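Long-range contacts in alpha-galactosidase (Umbelopsis vinacea, PDB 3A5V), which hydrolyses the bonds of terminal alpha-linked galactose in alpha-galactosides, as a tetrameric glycoside hydrolase of family 27: residues N237-L242 / T259-L264; G188-N193 / M241-N246. All coordinates share one frame; numbering follows the deposited sequence.

Contact 1: residues N237-L242 / T259-L264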
ATOM      1  N   ASN A 237      17.706 -15.512  -1.201  1.00 10.91           N
ATOM      2  CA  ASN A 237      16.484 -15.332  -2.007  1.00 11.58           C
ATOM      3  C   ASN A 237      16.280 -16.563  -2.892  1.00 11.59           C
ATOM      4  O   ASN A 237      17.240 -17.070  -3.475  1.00 11.41           O
ATOM      5  CB  ASN A 237      16.587 -14.058  -2.881  1.00 11.52           C
ATOM      6  CG  ASN A 237      16.766 -12.789  -2.036  1.00 11.99           C
ATOM      7  OD1 ASN A 237      16.001 -12.538  -1.095  1.00 11.24           O
ATOM      8  ND2 ASN A 237      17.784 -11.996  -2.366  1.00 11.68           N
ATOM      9  N   ASP A 238      15.040 -17.048  -2.966  1.00 10.73           N
ATOM     10  CA  ASP A 238      14.724 -18.262  -3.716  1.00 11.06           C
ATOM     11  C   ASP A 238      13.827 -17.871  -4.893  1.00 11.08           C
ATOM     12  O   ASP A 238      12.711 -17.355  -4.699  1.00 11.37           O
ATOM     13  CB  ASP A 238      14.036 -19.273  -2.774  1.00 10.42           C
ATOM     14  CG  ASP A 238      13.687 -20.606  -3.448  1.00 10.48           C
ATOM     15  OD1 ASP A 238      13.924 -20.797  -4.661  1.00 11.46           O
ATOM     16  OD2 ASP A 238      13.126 -21.466  -2.733  1.00 11.89           O
ATOM     17  N   LEU A 239      14.321 -18.090  -6.114  1.00 10.89           N
ATOM     18  CA  LEU A 239      13.599 -17.689  -7.312  1.00 11.11           C
ATOM     19  C   LEU A 239      12.686 -18.805  -7.851  1.00 11.76           C
ATOM     20  O   LEU A 239      12.165 -18.694  -8.958  1.00 11.42           O
ATOM     21  CB  LEU A 239      14.574 -17.185  -8.395  1.00 10.87           C
ATOM     22  CG  LEU A 239      15.114 -15.746  -8.296  1.00 11.52           C
ATOM     23  CD1 LEU A 239      15.790 -15.444  -6.932  1.00 10.44           C
ATOM     24  CD2 LEU A 239      16.090 -15.461  -9.457  1.00 11.55           C
ATOM     25  N   ASP A 240      12.492 -19.852  -7.040  1.00 11.45           N
ATOM     26  CA  ASP A 240      11.662 -21.030  -7.358  1.00 11.78           C
ATOM     27  C   ASP A 240      12.469 -22.002  -8.237  1.00 12.09           C
ATOM     28  O   ASP A 240      13.608 -21.716  -8.624  1.00 11.53           O
ATOM     29  CB  ASP A 240      10.292 -20.664  -7.993  1.00 11.35           C
ATOM     30  CG  ASP A 240       9.222 -21.736  -7.784  1.00 11.23           C
ATOM     31  OD1 ASP A 240       9.472 -22.759  -7.099  1.00  9.69           O
ATOM     32  OD2 ASP A 240       8.103 -21.554  -8.298  1.00 10.70           O
ATOM     33  N   MET A 241      11.865 -23.147  -8.532  1.00 12.76           N
ATOM     34  CA  MET A 241      12.550 -24.283  -9.145  1.00 14.41           C
ATOM     35  C   MET A 241      12.916 -24.048 -10.602  1.00 14.47           C
ATOM     36  O   MET A 241      12.305 -23.218 -11.284  1.00 14.74           O
ATOM     37  CB  MET A 241      11.655 -25.525  -9.054  1.00 13.60           C
ATOM     38  CG  MET A 241      11.356 -25.902  -7.634  1.00 16.45           C
ATOM     39  SD  MET A 241      10.312 -27.357  -7.491  1.00 19.07           S
ATOM     40  CE  MET A 241       8.724 -26.733  -8.109  1.00 19.01           C
ATOM     41  N   LEU A 242      13.909 -24.800 -11.073  1.00 13.31           N
ATOM     42  CA  LEU A 242      14.347 -24.741 -12.459  1.00 13.25           C
ATOM     43  C   LEU A 242      13.416 -25.569 -13.353  1.00 13.54           C
ATOM     44  O   LEU A 242      13.150 -26.731 -13.052  1.00 14.17           O
ATOM     45  CB  LEU A 242      15.788 -25.278 -12.570  1.00 12.02           C
ATOM     46  CG  LEU A 242      16.831 -24.392 -11.863  1.00 12.99           C
ATOM     47  CD1 LEU A 242      18.123 -25.177 -11.551  1.00 12.21           C
ATOM     48  CD2 LEU A 242      17.136 -23.108 -12.661  1.00 11.44           C
ATOM     49  N   THR A 259      21.203 -19.340 -15.801  1.00 10.35           N
ATOM     50  CA  THR A 259      22.283 -18.362 -15.556  1.00 10.57           C
ATOM     51  C   THR A 259      21.924 -17.350 -14.465  1.00 10.63           C
ATOM     52  O   THR A 259      22.724 -17.087 -13.557  1.00 11.09           O
ATOM     53  CB  THR A 259      22.616 -17.585 -16.857  1.00 10.99           C
ATOM     54  OG1 THR A 259      23.074 -18.504 -17.873  1.00 12.08           O
ATOM     55  CG2 THR A 259      23.678 -16.482 -16.597  1.00 11.24           C
ATOM     56  N   ILE A 260      20.736 -16.755 -14.579  1.00  9.89           N
ATOM     57  CA  ILE A 260      20.326 -15.720 -13.644  1.00  9.96           C
ATOM     58  C   ILE A 260      20.046 -16.313 -12.260  1.00  9.74           C
ATOM     59  O   ILE A 260      20.467 -15.746 -11.269  1.00  9.16           O
ATOM     60  CB  ILE A 260      19.116 -14.870 -14.177  1.00  9.76           C
ATOM     61  CG1 ILE A 260      19.483 -14.144 -15.496  1.00 10.21           C
ATOM     62  CG2 ILE A 260      18.637 -13.849 -13.127  1.00  9.78           C
ATOM     63  CD1 ILE A 260      20.655 -13.124 -15.377  1.00 11.68           C
ATOM     64  N   TRP A 261      19.350 -17.450 -12.200  1.00  9.46           N
ATOM     65  CA  TRP A 261      19.153 -18.156 -10.918  1.00  9.97           C
ATOM     66  C   TRP A 261      20.521 -18.464 -10.271  1.00 10.02           C
ATOM     67  O   TRP A 261      20.725 -18.243  -9.071  1.00 10.66           O
ATOM     68  CB  TRP A 261      18.409 -19.471 -11.161  1.00  9.51           C
ATOM     69  CG  TRP A 261      16.865 -19.411 -11.099  1.00 10.42           C
ATOM     70  CD1 TRP A 261      16.073 -20.241 -10.354  1.00 11.39           C
ATOM     71  CD2 TRP A 261      15.961 -18.522 -11.800  1.00 10.75           C
ATOM     72  NE1 TRP A 261      14.753 -19.937 -10.539  1.00 10.75           N
ATOM     73  CE2 TRP A 261      14.645 -18.891 -11.419  1.00 11.21           C
ATOM     74  CE3 TRP A 261      16.131 -17.449 -12.700  1.00 11.13           C
ATOM     75  CZ2 TRP A 261      13.493 -18.222 -11.899  1.00  9.85           C
ATOM     76  CZ3 TRP A 261      14.980 -16.776 -13.183  1.00 10.70           C
ATOM     77  CH2 TRP A 261      13.677 -17.173 -12.775  1.00 10.43           C
ATOM     78  N   ALA A 262      21.460 -18.967 -11.067  1.00  9.49           N
ATOM     79  CA  ALA A 262      22.790 -19.288 -10.530  1.00  9.73           C
ATOM     80  C   ALA A 262      23.509 -18.018 -10.022  1.00  9.61           C
ATOM     81  O   ALA A 262      24.011 -17.976  -8.902  1.00 10.53           O
ATOM     82  CB  ALA A 262      23.642 -20.003 -11.606  1.00  9.76           C
ATOM     83  N   ALA A 263      23.554 -16.984 -10.851  1.00  9.44           N
ATOM     84  CA  ALA A 263      24.322 -15.760 -10.512  1.00  9.87           C
ATOM     85  C   ALA A 263      23.700 -14.892  -9.416  1.00  9.63           C
ATOM     86  O   ALA A 263      24.395 -14.106  -8.779  1.00  9.84           O
ATOM     87  CB  ALA A 263      24.575 -14.907 -11.801  1.00  9.16           C
ATOM     88  N   LEU A 264      22.390 -15.016  -9.212  1.00  9.63           N
ATOM     89  CA  LEU A 264      21.723 -14.319  -8.127  1.00  9.79           C
ATOM     90  C   LEU A 264      21.715 -15.131  -6.820  1.00  9.80           C
ATOM     91  O   LEU A 264      21.110 -14.711  -5.830  1.00  9.76           O
ATOM     92  CB  LEU A 264      20.297 -13.849  -8.536  1.00  9.41           C
ATOM     93  CG  LEU A 264      20.265 -12.414  -9.124  1.00  9.93           C
ATOM     94  CD1 LEU A 264      21.272 -12.220 -10.300  1.00  9.67           C
ATOM     95  CD2 LEU A 264      18.837 -12.035  -9.607  1.00 10.24           C
TER
HETATM   96  O   HOH W   1      20.066 -15.259  -2.994  1.00 10.87           O
HETATM   97  O   HOH W   2      19.465 -12.752  -4.935  1.00 12.69           O
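Trp261, on helix 251-263, lays its indole against Leu239, Asp240 and Leu242, just past strand 236-238. Its CB and CG lie beside Leu242 CD2, and Trp261 CD1 is 3.8 Å from that methyl. Next, Trp261 NE1 donates to Asp240 O at 2.9 Å; the oxygen lies close to the indole plane, but the N-H arrives 41° out of the carbonyl plane and the bond bends to 140°. The five-membered ring of Trp261 carries Leu239 CB over one face, 3.6 Å from its centroid, a CH-pi contact. Farther out, Trp261 CE3 lies 3.8 Å from Leu239 CD2, which CG anti to the carbonyl carbon (chi1 -80°) and the second torsion together place over the ring, and Trp261 CZ2 meets Leu239 O at 3.3 Å. Ile220 and Leu268 add to the packing. A water accepts from Asn237 ND2 and donates to Leu264 O at 2.7 Å. An alanine in place of Trp261 would probably leave the Asp240 carbonyl without its indole donor and open a gap beneath Leu239. Apolar cover and one directed bond together probably hold the turn of the indole between a barrel strand's end and the following helix.

Contact 2: residues G188-N193 / M241-N246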
ATOM      1  N   GLY A 188       5.589 -15.225  -6.565  1.00 12.28           N
ATOM      2  CA  GLY A 188       4.718 -16.306  -7.019  1.00 12.24           C
ATOM      3  C   GLY A 188       5.465 -17.323  -7.890  1.00 12.76           C
ATOM      4  O   GLY A 188       6.565 -17.042  -8.395  1.00 12.38           O
ATOM      5  N   ASP A 189       4.874 -18.509  -8.051  1.00 12.32           N
ATOM      6  CA  ASP A 189       5.575 -19.645  -8.666  1.00 12.53           C
ATOM      7  C   ASP A 189       5.943 -19.352 -10.114  1.00 11.97           C
ATOM      8  O   ASP A 189       5.154 -18.781 -10.867  1.00 11.00           O
ATOM      9  CB  ASP A 189       4.719 -20.925  -8.666  1.00 11.88           C
ATOM     10  CG  ASP A 189       4.171 -21.302  -7.300  1.00 14.56           C
ATOM     11  OD1 ASP A 189       4.495 -20.677  -6.258  1.00 15.78           O
ATOM     12  OD2 ASP A 189       3.378 -22.264  -7.282  1.00 19.48           O
ATOM     13  N   VAL A 190       7.134 -19.797 -10.505  1.00 11.92           N
ATOM     14  CA  VAL A 190       7.536 -19.787 -11.901  1.00 11.25           C
ATOM     15  C   VAL A 190       6.679 -20.800 -12.663  1.00 11.82           C
ATOM     16  O   VAL A 190       6.123 -21.719 -12.073  1.00 11.72           O
ATOM     17  CB  VAL A 190       9.077 -20.092 -12.047  1.00 11.09           C
ATOM     18  CG1 VAL A 190       9.406 -21.595 -11.742  1.00 11.95           C
ATOM     19  CG2 VAL A 190       9.594 -19.659 -13.414  1.00 11.14           C
ATOM     20  N   TYR A 191       6.513 -20.581 -13.963  1.00 12.17           N
ATOM     21  CA  TYR A 191       6.033 -21.627 -14.851  1.00 12.71           C
ATOM     22  C   TYR A 191       6.941 -21.754 -16.064  1.00 13.43           C
ATOM     23  O   TYR A 191       7.861 -20.934 -16.251  1.00 12.85           O
ATOM     24  CB  TYR A 191       4.566 -21.453 -15.253  1.00 11.84           C
ATOM     25  CG  TYR A 191       4.206 -20.325 -16.204  1.00 11.98           C
ATOM     26  CD1 TYR A 191       4.689 -19.020 -16.034  1.00 11.61           C
ATOM     27  CD2 TYR A 191       3.291 -20.562 -17.242  1.00 12.81           C
ATOM     28  CE1 TYR A 191       4.282 -17.969 -16.913  1.00 10.11           C
ATOM     29  CE2 TYR A 191       2.886 -19.561 -18.096  1.00 11.39           C
ATOM     30  CZ  TYR A 191       3.382 -18.265 -17.935  1.00 12.11           C
ATOM     31  OH  TYR A 191       2.945 -17.304 -18.815  1.00 10.01           O
ATOM     32  N   ASP A 192       6.683 -22.777 -16.882  1.00 13.55           N
ATOM     33  CA  ASP A 192       7.605 -23.148 -17.960  1.00 13.97           C
ATOM     34  C   ASP A 192       7.410 -22.213 -19.147  1.00 14.38           C
ATOM     35  O   ASP A 192       6.965 -22.633 -20.230  1.00 14.46           O
ATOM     36  CB  ASP A 192       7.372 -24.617 -18.351  1.00 14.32           C
ATOM     37  CG  ASP A 192       8.475 -25.184 -19.227  1.00 14.25           C
ATOM     38  OD1 ASP A 192       9.541 -24.543 -19.384  1.00 12.62           O
ATOM     39  OD2 ASP A 192       8.256 -26.285 -19.770  1.00 16.16           O
ATOM     40  N   ASN A 193       7.730 -20.939 -18.940  1.00 14.11           N
ATOM     41  CA  ASN A 193       7.482 -19.914 -19.938  1.00 14.06           C
ATOM     42  C   ASN A 193       8.399 -18.706 -19.749  1.00 14.27           C
ATOM     43  O   ASN A 193       8.540 -18.190 -18.627  1.00 13.73           O
ATOM     44  CB  ASN A 193       6.014 -19.483 -19.865  1.00 14.65           C
ATOM     45  CG  ASN A 193       5.584 -18.680 -21.075  1.00 15.39           C
ATOM     46  OD1 ASN A 193       6.095 -17.586 -21.309  1.00 16.94           O
ATOM     47  ND2 ASN A 193       4.631 -19.221 -21.850  1.00 16.75           N
ATOM     48  N   MET A 241      11.865 -23.147  -8.532  1.00 12.76           N
ATOM     49  CA  MET A 241      12.550 -24.283  -9.145  1.00 14.41           C
ATOM     50  C   MET A 241      12.916 -24.048 -10.602  1.00 14.47           C
ATOM     51  O   MET A 241      12.305 -23.218 -11.284  1.00 14.74           O
ATOM     52  CB  MET A 241      11.655 -25.525  -9.054  1.00 13.60           C
ATOM     53  CG  MET A 241      11.356 -25.902  -7.634  1.00 16.45           C
ATOM     54  SD  MET A 241      10.312 -27.357  -7.491  1.00 19.07           S
ATOM     55  CE  MET A 241       8.724 -26.733  -8.109  1.00 19.01           C
ATOM     56  N   LEU A 242      13.909 -24.800 -11.073  1.00 13.31           N
ATOM     57  CA  LEU A 242      14.347 -24.741 -12.459  1.00 13.25           C
ATOM     58  C   LEU A 242      13.416 -25.569 -13.353  1.00 13.54           C
ATOM     59  O   LEU A 242      13.150 -26.731 -13.052  1.00 14.17           O
ATOM     60  CB  LEU A 242      15.788 -25.278 -12.570  1.00 12.02           C
ATOM     61  CG  LEU A 242      16.831 -24.392 -11.863  1.00 12.99           C
ATOM     62  CD1 LEU A 242      18.123 -25.177 -11.551  1.00 12.21           C
ATOM     63  CD2 LEU A 242      17.136 -23.108 -12.661  1.00 11.44           C
ATOM     64  N   GLU A 243      12.959 -24.967 -14.449  1.00 13.75           N
ATOM     65  CA  GLU A 243      12.064 -25.610 -15.433  1.00 14.91           C
ATOM     66  C   GLU A 243      12.804 -26.337 -16.572  1.00 14.80           C
ATOM     67  O   GLU A 243      12.170 -26.933 -17.453  1.00 14.90           O
ATOM     68  CB  GLU A 243      11.111 -24.558 -16.038  1.00 14.43           C
ATOM     69  CG  GLU A 243      10.127 -23.952 -15.030  1.00 15.80           C
ATOM     70  CD  GLU A 243       8.896 -24.827 -14.773  1.00 18.65           C
ATOM     71  OE1 GLU A 243       8.764 -25.907 -15.390  1.00 19.45           O
ATOM     72  OE2 GLU A 243       8.046 -24.417 -13.957  1.00 19.52           O
ATOM     73  N   VAL A 244      14.137 -26.282 -16.552  1.00 14.84           N
ATOM     74  CA  VAL A 244      14.973 -26.805 -17.643  1.00 14.26           C
ATOM     75  C   VAL A 244      14.613 -28.243 -18.077  1.00 15.10           C
ATOM     76  O   VAL A 244      14.633 -29.191 -17.266  1.00 15.77           O
ATOM     77  CB  VAL A 244      16.473 -26.725 -17.297  1.00 15.00           C
ATOM     78  CG1 VAL A 244      17.309 -27.160 -18.520  1.00 13.50           C
ATOM     79  CG2 VAL A 244      16.853 -25.287 -16.838  1.00 12.29           C
ATOM     80  N   GLY A 245      14.255 -28.391 -19.345  1.00 14.65           N
ATOM     81  CA  GLY A 245      13.937 -29.706 -19.887  1.00 15.30           C
ATOM     82  C   GLY A 245      12.455 -29.980 -20.009  1.00 15.33           C
ATOM     83  O   GLY A 245      12.056 -30.963 -20.647  1.00 15.58           O
ATOM     84  N   ASN A 246      11.627 -29.136 -19.392  1.00 15.11           N
ATOM     85  CA  ASN A 246      10.174 -29.379 -19.417  1.00 15.61           C
ATOM     86  C   ASN A 246       9.511 -29.086 -20.772  1.00 15.56           C
ATOM     87  O   ASN A 246       8.453 -29.651 -21.080  1.00 16.71           O
ATOM     88  CB  ASN A 246       9.465 -28.723 -18.216  1.00 15.16           C
ATOM     89  CG  ASN A 246       9.860 -29.374 -16.881  1.00 18.23           C
ATOM     90  OD1 ASN A 246      10.313 -30.540 -16.843  1.00 17.07           O
ATOM     91  ND2 ASN A 246       9.705 -28.626 -15.785  1.00 17.16           N
TER
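Val190 and Glu243 meet tip to tip, with Val190 CG1 3.8 Å from Glu243 OE2, and the same methyl packs 3.4 Å from Met241 O. The Val190 methyl covers this carbonyl oxygen, which is buried and has no hydrogen-bonding partner in the model. Most of the remaining van der Waals contacts involve Glu243, whose chain bends at chi2 (-82°) and brings the carboxylate back along the opposing backbone: OE2 comes within 3.6 Å of Tyr191 CA, and OE1 lies 3.5 Å from Asp192 CB. Asp192 OD2 in turn approaches Asn246 CB at 3.1 Å, its carboxylate standing nearly perpendicular to the asparagine amide.

Both segments are loops of the (beta/alpha)8 barrel, following strands 183-185 and 236-238 at their C-terminal ends. Asp192 centres an inverse gamma turn, and Glu243 to Asn246 form a type II beta turn whose third residue is Gly245.

No hydrogen bond crosses between the loops; the polar order is internal or goes to third parties. Asn246 N closes the turn on Glu243 O at 3.0 Å, and Asn246 ND2 reaches Glu243 OE1 at 2.9 Å in a fairly straight bond of 161°, on the anti side of the carboxylate but tilted out of its plane. The same amide nitrogen is also hydrogen-bonded to Gly271 O.

As for charge, the planes of the Asp192 and Glu243 carboxylates are only 6° apart although the side chains cross at a slant, with Asp192 OD1 4.3 Å from Glu243 OE1. Such proximity of like charges would tend to raise the affinity of one of them for a proton, although each has partners to offset it: Asp192 is hydrogen-bonded to the Tyr254 hydroxyl through OD1 and to Gly248 N through OD2, and Glu243 OE1 takes the Asn246 amide.

In the fold
Contacts 1 and 2 share Met241 and Leu242, so the chain leaving strand 236-238 passes directly from one into the other, their centres 11 Å apart. Leu242 packs on helix 251-263 and on Leu268 and Leu270 of strand 268-270, while its CB points away from 188-193. A probable hydrogen bond ties the two together: Asp240 OD2 accepts from Val190 N at 3.0 Å. The centre of contact 1 lies about 5 Å, and that of contact 2 about 11 Å, from the centre of the chain. The Met241 side chain is about 6 Å from a bound Tris molecule, probably from the crystallisation liquor, consistent with a pocket at the C-terminal barrel end, where family 27 enzymes hold their active site.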